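PDB 5GV3: lysosome-associated membrane glycoprotein 2 from Mus musculus, which acts in lysosome biogenesis and autophagy and facilitates acidification of the lysosomal lumen by directly inhibiting the proton channel TMEM175. Local coordinates for residues I38-S49 with M61-S69; F74-I83 with H144-G152. All coordinates share one frame; numbering follows the deposited sequence.

Overall arrangement
Both contacts tie the four-stranded antiparallel sheet of this first lumenal domain to parts of the chain that belong to, or run out of, its other, mixed sheet. Contact 1 works at the outermost strand 59-64, where the chain leaving strand 32-39 lies alongside; contact 2 joins the hairpin of strands 68-76 and 81-91 to the end of strand 136-146. Strand 68-76 serves both. Their centres are about 22 Å apart, on opposite sides of the chain's centre, and their nearest atoms stay about 7 Å from each other. A zinc ion is bound at the margin of contact 1, by His46, and N-linked sugars touch Phe66 of segment 61-69 and Thr75 of segment 74-83.

Contact 1. Residues I38-S49 with M61-S69; sequences IAVPDKATHDGS and MIQFGFAVS. With ZN (zinc ion), chain D.
The carboxamide of Gln63 folds back onto the loop 45-47 and engages it through both its oxygen and its nitrogen. A bend at chi2 (77°) turns the amide out across Thr45 and Asp47: OE1 takes a very short bond from Thr45 OG1 (2.5 Å) and a weak one from Asp47 N, while NE2 gives a weak bond to Asp47 O. One side chain thus answers both the N-H and the C=O of Asp47. Next to it the Gln63 backbone makes a single antiparallel bridge with Thr45, a hydrogen-bonded pair in which Gln63 N reaches Thr45 O at 2.8 Å and Thr45 N reaches Gln63 O at 2.9 Å.

Further on, a type II turn from His46 to Ser49 carries the loop round, with Gly48 at a positive phi of 100°. Ser49 OG is used twice: it donates to His46 O at 2.6 Å and accepts an almost straight bond from Met61 N at 3.0 Å. From the same turn, His46 sends NE2 outward to a zinc ion (2.0 Å).

At the other end the contact becomes apolar. Pro41 lays CD over one face of the Phe64 ring, 3.7 Å from its centroid, while Ile38 CG2 approaches the ring obliquely; the tip of Ile38, CD1, meets Val68 CG2 at 3.5 Å.

The segment 38-49 leaves strand 32-39 of the mixed sheet to run beside the outermost strand 59-64 of the four-stranded one. Inward, Val40 rests on Met20 and Phe22 and Ile62 on Trp18, all of strand 11-28, while Val68 packs on Leu88 and Tyr90 of strand 81-91.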
# COMPACT_ATOMS: atom_id res chain seq x y z
N ILE A 38 10.37 -6.95 -5.07
CA ILE A 38 9.14 -7.72 -5.05
C ILE A 38 8.01 -6.95 -5.71
O ILE A 38 7.52 -5.97 -5.15
CB ILE A 38 8.70 -8.06 -3.63
CG1 ILE A 38 9.78 -8.83 -2.89
CG2 ILE A 38 7.40 -8.85 -3.65
CD1 ILE A 38 9.42 -9.13 -1.45
N ALA A 39 7.60 -7.37 -6.90
CA ALA A 39 6.39 -6.81 -7.50
C ALA A 39 5.19 -7.56 -6.94
O ALA A 39 5.13 -8.78 -6.99
CB ALA A 39 6.44 -6.92 -9.02
N VAL A 40 4.26 -6.82 -6.37
CA VAL A 40 3.08 -7.42 -5.77
C VAL A 40 2.10 -7.73 -6.89
O VAL A 40 1.56 -6.81 -7.51
CB VAL A 40 2.43 -6.49 -4.72
CG1 VAL A 40 1.16 -7.11 -4.16
CG2 VAL A 40 3.42 -6.18 -3.61
N PRO A 41 1.88 -9.02 -7.17
CA PRO A 41 0.99 -9.37 -8.28
C PRO A 41 -0.44 -9.45 -7.79
O PRO A 41 -0.69 -9.22 -6.61
CB PRO A 41 1.49 -10.75 -8.69
CG PRO A 41 1.89 -11.37 -7.35
CD PRO A 41 2.41 -10.22 -6.50
N ASP A 42 -1.34 -9.86 -8.66
CA ASP A 42 -2.70 -10.06 -8.20
C ASP A 42 -2.88 -11.56 -8.22
O ASP A 42 -2.75 -12.21 -9.25
CB ASP A 42 -3.72 -9.33 -9.08
CG ASP A 42 -5.11 -9.33 -8.47
OD1 ASP A 42 -5.54 -10.38 -7.93
OD2 ASP A 42 -5.77 -8.27 -8.50
N LYS A 43 -3.24 -12.06 -7.04
CA LYS A 43 -3.07 -13.41 -6.53
C LYS A 43 -2.88 -13.12 -5.06
O LYS A 43 -3.26 -13.90 -4.19
CB LYS A 43 -1.86 -14.17 -7.10
CG LYS A 43 -2.10 -14.91 -8.41
CD LYS A 43 -3.12 -16.03 -8.25
CE LYS A 43 -3.36 -16.76 -9.55
NZ LYS A 43 -4.43 -17.79 -9.43
N ALA A 44 -2.33 -11.93 -4.81
CA ALA A 44 -2.15 -11.42 -3.46
C ALA A 44 -3.53 -11.16 -2.90
O ALA A 44 -4.44 -10.79 -3.63
CB ALA A 44 -1.32 -10.16 -3.46
N THR A 45 -3.71 -11.42 -1.61
CA THR A 45 -5.01 -11.27 -1.00
C THR A 45 -5.17 -9.92 -0.30
O THR A 45 -4.18 -9.26 0.00
CB THR A 45 -5.27 -12.41 -0.01
OG1 THR A 45 -4.20 -12.46 0.94
CG2 THR A 45 -5.31 -13.74 -0.75
N HIS A 46 -6.42 -9.51 -0.07
CA HIS A 46 -6.68 -8.23 0.59
C HIS A 46 -7.41 -8.44 1.93
O HIS A 46 -8.16 -7.56 2.37
CB HIS A 46 -7.49 -7.26 -0.30
CG HIS A 46 -8.84 -7.78 -0.67
ND1 HIS A 46 -9.21 -8.10 -1.96
CD2 HIS A 46 -9.92 -8.03 0.11
CE1 HIS A 46 -10.46 -8.53 -1.96
NE2 HIS A 46 -10.90 -8.50 -0.71
N ASP A 47 -7.18 -9.58 2.56
CA ASP A 47 -7.86 -9.95 3.81
C ASP A 47 -7.68 -8.92 4.92
O ASP A 47 -6.57 -8.45 5.15
CB ASP A 47 -7.36 -11.31 4.32
CG ASP A 47 -7.84 -12.47 3.46
OD1 ASP A 47 -8.82 -12.29 2.70
OD2 ASP A 47 -7.25 -13.55 3.54
N GLY A 48 -8.77 -8.53 5.57
CA GLY A 48 -8.66 -7.59 6.66
C GLY A 48 -9.03 -6.17 6.24
O GLY A 48 -9.18 -5.27 7.08
N SER A 49 -9.13 -5.96 4.94
CA SER A 49 -9.52 -4.66 4.42
C SER A 49 -10.96 -4.38 4.83
O SER A 49 -11.80 -5.28 4.79
CB SER A 49 -9.39 -4.62 2.89
OG SER A 49 -8.08 -4.94 2.47
N MET A 61 -5.57 -3.91 3.69
CA MET A 61 -4.50 -4.84 4.01
C MET A 61 -4.21 -5.78 2.84
O MET A 61 -5.12 -6.29 2.21
CB MET A 61 -4.85 -5.64 5.26
CG MET A 61 -5.11 -4.76 6.47
SD MET A 61 -5.55 -5.71 7.94
CE MET A 61 -4.01 -6.58 8.24
N ILE A 62 -2.93 -5.93 2.51
CA ILE A 62 -2.54 -6.80 1.40
C ILE A 62 -1.58 -7.87 1.89
O ILE A 62 -0.61 -7.56 2.57
CB ILE A 62 -1.90 -5.99 0.27
CG1 ILE A 62 -2.89 -4.95 -0.27
CG2 ILE A 62 -1.40 -6.91 -0.83
CD1 ILE A 62 -4.12 -5.55 -0.96
N GLN A 63 -1.85 -9.13 1.58
CA GLN A 63 -0.90 -10.20 1.91
C GLN A 63 -0.40 -10.85 0.63
O GLN A 63 -1.13 -10.97 -0.35
CB GLN A 63 -1.53 -11.27 2.82
CG GLN A 63 -2.30 -10.72 4.00
CD GLN A 63 -3.68 -10.19 3.61
OE1 GLN A 63 -4.34 -10.76 2.75
NE2 GLN A 63 -4.09 -9.10 4.23
N PHE A 64 0.86 -11.26 0.64
CA PHE A 64 1.45 -11.96 -0.49
C PHE A 64 2.36 -13.09 -0.02
O PHE A 64 3.51 -12.86 0.36
CB PHE A 64 2.22 -10.97 -1.37
CG PHE A 64 2.94 -11.61 -2.51
CD1 PHE A 64 2.28 -12.47 -3.37
CD2 PHE A 64 4.28 -11.35 -2.74
CE1 PHE A 64 2.94 -13.06 -4.43
CE2 PHE A 64 4.96 -11.94 -3.79
CZ PHE A 64 4.29 -12.79 -4.64
N GLY A 65 1.83 -14.31 -0.02
CA GLY A 65 2.58 -15.47 0.40
C GLY A 65 2.90 -15.54 1.89
O GLY A 65 2.04 -15.27 2.73
N PHE A 66 4.16 -15.85 2.21
CA PHE A 66 4.59 -15.99 3.60
C PHE A 66 5.36 -14.75 3.95
O PHE A 66 5.56 -14.40 5.12
CB PHE A 66 5.54 -17.18 3.79
CG PHE A 66 5.14 -18.43 3.06
CD1 PHE A 66 4.09 -19.21 3.52
CD2 PHE A 66 5.87 -18.85 1.94
CE1 PHE A 66 3.74 -20.37 2.85
CE2 PHE A 66 5.52 -20.00 1.28
CZ PHE A 66 4.45 -20.76 1.73
N ALA A 67 5.81 -14.10 2.89
CA ALA A 67 6.87 -13.12 2.96
C ALA A 67 6.46 -11.72 3.32
O ALA A 67 7.06 -11.10 4.18
CB ALA A 67 7.57 -13.08 1.64
N VAL A 68 5.42 -11.22 2.67
CA VAL A 68 5.15 -9.81 2.71
C VAL A 68 3.69 -9.46 2.95
O VAL A 68 2.79 -10.01 2.32
CB VAL A 68 5.59 -9.15 1.38
CG1 VAL A 68 5.18 -7.70 1.34
CG2 VAL A 68 7.09 -9.30 1.19
N SER A 69 3.48 -8.57 3.91
CA SER A 69 2.16 -8.02 4.16
C SER A 69 2.29 -6.50 4.10
O SER A 69 3.38 -5.96 4.28
CB SER A 69 1.61 -8.48 5.50
OG SER A 69 2.42 -8.04 6.57
ZN ZN D . -12.72 -9.16 -1.26
O HOH W 1 -12.92 -7.55 -2.58
O HOH W 2 -13.06 -8.70 -3.27
O HOH W 3 -12.42 -10.01 -3.15
O HOH W 4 -12.18 -10.47 0.28

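Contact 2. Residues F74-I83 with H144-G152; sequences FTKEASHYSI and HLQAFVQNG
Tyr81, Phe74 and Lys76 of a beta hairpin pack against Leu145, Ala147 and Phe148, a largely apolar contact between facing sheets where strand 136-146 runs out. Phe148 sets its edge toward the face of Tyr81 in an offset edge-to-face pair, centroids 5.5 Å apart and planes at 70°. Lys76 covers one face of the Phe148 ring with its aliphatic stem, CB lying 3.7 Å from the centroid. At the edge of the same ring, Phe148 CZ comes within 3.3 Å of Phe74 O. The Tyr81 ring also receives the methyl of Ala147 over its face, and its hydroxyl, OH, accepts a nearly straight bond from Ala147 N (3.2 Å, 174° at the hydrogen). This gives the hydroxyl of the buried Tyr81 a polar partner within the packing.

Members of the LAMP family share a beta-prism fold, and here strands 81-83 and 144-146 come from its two separate sheets, their axes 10.7 Å apart at closest approach. With CG turned away from its backbone N (chi1 172°), Leu145 points its CD2 at Phe74 CE1 and, tip to tip, at Ile83 CD1, each at 3.7 Å. Phe74 also touches Leu14, and Leu145 touches Ala16, both of strand 11-28.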
# COMPACT_ATOMS: atom_id res chain seq x y z
N PHE A 74 -6.83 5.04 6.40
CA PHE A 74 -7.57 6.20 5.94
C PHE A 74 -8.41 6.71 7.11
O PHE A 74 -9.25 5.99 7.62
CB PHE A 74 -8.44 5.86 4.72
CG PHE A 74 -7.71 5.12 3.63
CD1 PHE A 74 -6.92 5.80 2.72
CD2 PHE A 74 -7.84 3.74 3.51
CE1 PHE A 74 -6.25 5.12 1.71
CE2 PHE A 74 -7.18 3.05 2.50
CZ PHE A 74 -6.38 3.75 1.59
N THR A 75 -8.14 7.93 7.56
CA THR A 75 -8.86 8.50 8.70
C THR A 75 -9.66 9.73 8.29
O THR A 75 -9.09 10.70 7.80
CB THR A 75 -7.92 8.89 9.85
OG1 THR A 75 -7.23 7.72 10.32
CG2 THR A 75 -8.72 9.49 10.99
N LYS A 76 -10.96 9.69 8.50
CA LYS A 76 -11.84 10.72 7.97
C LYS A 76 -11.81 12.01 8.79
O LYS A 76 -11.84 11.97 10.02
CB LYS A 76 -13.27 10.19 7.87
CG LYS A 76 -14.23 11.16 7.21
CD LYS A 76 -15.58 10.52 6.95
CE LYS A 76 -16.58 11.54 6.43
NZ LYS A 76 -17.78 10.89 5.84
N GLU A 77 -11.71 13.13 8.08
CA GLU A 77 -11.83 14.50 8.62
C GLU A 77 -10.66 14.95 9.50
O GLU A 77 -10.84 15.60 10.52
CB GLU A 77 -13.16 14.66 9.35
CG GLU A 77 -14.33 14.73 8.37
CD GLU A 77 -15.67 14.92 9.06
OE1 GLU A 77 -15.68 15.16 10.28
OE2 GLU A 77 -16.70 14.84 8.37
N ALA A 78 -9.45 14.59 9.05
CA ALA A 78 -8.20 15.10 9.59
C ALA A 78 -7.79 16.21 8.62
O ALA A 78 -6.63 16.69 8.61
CB ALA A 78 -7.15 14.02 9.69
N SER A 79 -8.75 16.43 7.70
CA SER A 79 -8.92 17.54 6.73
C SER A 79 -8.72 17.28 5.22
O SER A 79 -7.75 17.78 4.67
CB SER A 79 -8.01 18.72 7.12
OG SER A 79 -6.62 18.37 7.12
N HIS A 80 -9.63 16.59 4.52
CA HIS A 80 -10.78 15.87 5.08
C HIS A 80 -10.70 14.34 5.18
O HIS A 80 -11.58 13.73 5.77
CB HIS A 80 -12.05 16.25 4.33
CG HIS A 80 -12.83 17.33 5.00
ND1 HIS A 80 -13.79 17.06 5.95
CD2 HIS A 80 -12.75 18.67 4.91
CE1 HIS A 80 -14.31 18.19 6.38
NE2 HIS A 80 -13.69 19.19 5.77
N TYR A 81 -9.72 13.70 4.57
CA TYR A 81 -9.35 12.39 5.08
C TYR A 81 -7.88 12.18 4.81
O TYR A 81 -7.34 12.65 3.80
CB TYR A 81 -10.22 11.23 4.54
CG TYR A 81 -10.01 10.74 3.11
CD1 TYR A 81 -9.05 9.77 2.82
CD2 TYR A 81 -10.83 11.16 2.09
CE1 TYR A 81 -8.88 9.29 1.54
CE2 TYR A 81 -10.67 10.68 0.80
CZ TYR A 81 -9.69 9.75 0.53
OH TYR A 81 -9.54 9.27 -0.75
N SER A 82 -7.21 11.52 5.75
CA SER A 82 -5.77 11.33 5.65
C SER A 82 -5.43 9.91 5.24
O SER A 82 -6.08 8.96 5.65
CB SER A 82 -5.09 11.67 6.97
OG SER A 82 -5.65 10.93 8.04
N ILE A 83 -4.39 9.81 4.41
CA ILE A 83 -3.78 8.54 4.06
C ILE A 83 -2.54 8.44 4.92
O ILE A 83 -1.63 9.26 4.81
CB ILE A 83 -3.43 8.46 2.57
CG1 ILE A 83 -4.67 8.65 1.71
CG2 ILE A 83 -2.78 7.13 2.26
CD1 ILE A 83 -4.36 8.80 0.26
N HIS A 144 -5.74 4.98 -8.49
CA HIS A 144 -7.07 5.57 -8.50
C HIS A 144 -7.72 5.23 -7.17
O HIS A 144 -8.03 4.07 -6.91
CB HIS A 144 -7.91 5.03 -9.67
CG HIS A 144 -7.38 5.44 -11.01
ND1 HIS A 144 -6.31 4.80 -11.60
CD2 HIS A 144 -7.72 6.45 -11.84
CE1 HIS A 144 -6.04 5.38 -12.76
NE2 HIS A 144 -6.89 6.38 -12.93
N LEU A 145 -7.92 6.23 -6.32
CA LEU A 145 -8.33 5.95 -4.95
C LEU A 145 -9.47 6.83 -4.44
O LEU A 145 -9.49 8.03 -4.69
CB LEU A 145 -7.13 6.10 -4.02
CG LEU A 145 -7.38 6.02 -2.52
CD1 LEU A 145 -7.93 4.67 -2.13
CD2 LEU A 145 -6.09 6.29 -1.77
N GLN A 146 -10.42 6.21 -3.75
CA GLN A 146 -11.39 6.96 -2.95
C GLN A 146 -11.81 6.17 -1.72
O GLN A 146 -12.40 5.10 -1.81
CB GLN A 146 -12.63 7.34 -3.76
CG GLN A 146 -13.57 8.24 -2.94
CD GLN A 146 -14.83 8.67 -3.68
OE1 GLN A 146 -15.15 8.14 -4.74
NE2 GLN A 146 -15.53 9.65 -3.12
N ALA A 147 -11.45 6.70 -0.56
CA ALA A 147 -11.94 6.19 0.70
C ALA A 147 -13.21 6.94 1.07
O ALA A 147 -13.45 8.04 0.56
CB ALA A 147 -10.90 6.33 1.79
N PHE A 148 -14.03 6.33 1.92
CA PHE A 148 -15.26 6.95 2.40
C PHE A 148 -16.11 7.40 1.22
O PHE A 148 -16.34 8.58 1.01
CB PHE A 148 -14.95 8.12 3.34
CG PHE A 148 -13.94 7.78 4.40
CD1 PHE A 148 -14.30 7.00 5.50
CD2 PHE A 148 -12.63 8.22 4.31
CE1 PHE A 148 -13.37 6.68 6.47
CE2 PHE A 148 -11.69 7.91 5.28
CZ PHE A 148 -12.06 7.13 6.36
N VAL A 149 -16.56 6.43 0.44
CA VAL A 149 -17.39 6.71 -0.71
C VAL A 149 -18.83 6.95 -0.25
O VAL A 149 -19.40 6.13 0.47
CB VAL A 149 -17.36 5.56 -1.72
CG1 VAL A 149 -18.20 5.92 -2.94
CG2 VAL A 149 -15.92 5.25 -2.12
N GLN A 150 -19.41 8.06 -0.68
CA GLN A 150 -20.76 8.40 -0.26
C GLN A 150 -21.78 8.01 -1.32
O GLN A 150 -21.48 8.03 -2.51
CB GLN A 150 -20.87 9.89 0.06
CG GLN A 150 -20.08 10.31 1.30
CD GLN A 150 -20.11 11.80 1.52
OE1 GLN A 150 -20.67 12.55 0.72
NE2 GLN A 150 -19.51 12.25 2.61
N ASN A 151 -22.99 7.68 -0.87
CA ASN A 151 -24.08 7.24 -1.73
C ASN A 151 -23.76 5.98 -2.55
O ASN A 151 -24.41 5.72 -3.56
CB ASN A 151 -24.52 8.37 -2.67
CG ASN A 151 -25.10 9.55 -1.91
OD1 ASN A 151 -25.46 9.44 -0.74
ND2 ASN A 151 -25.21 10.69 -2.59
N GLY A 152 -22.73 5.25 -2.14
CA GLY A 152 -22.40 3.98 -2.77
C GLY A 152 -21.77 4.10 -4.15
O GLY A 152 -21.44 3.09 -4.78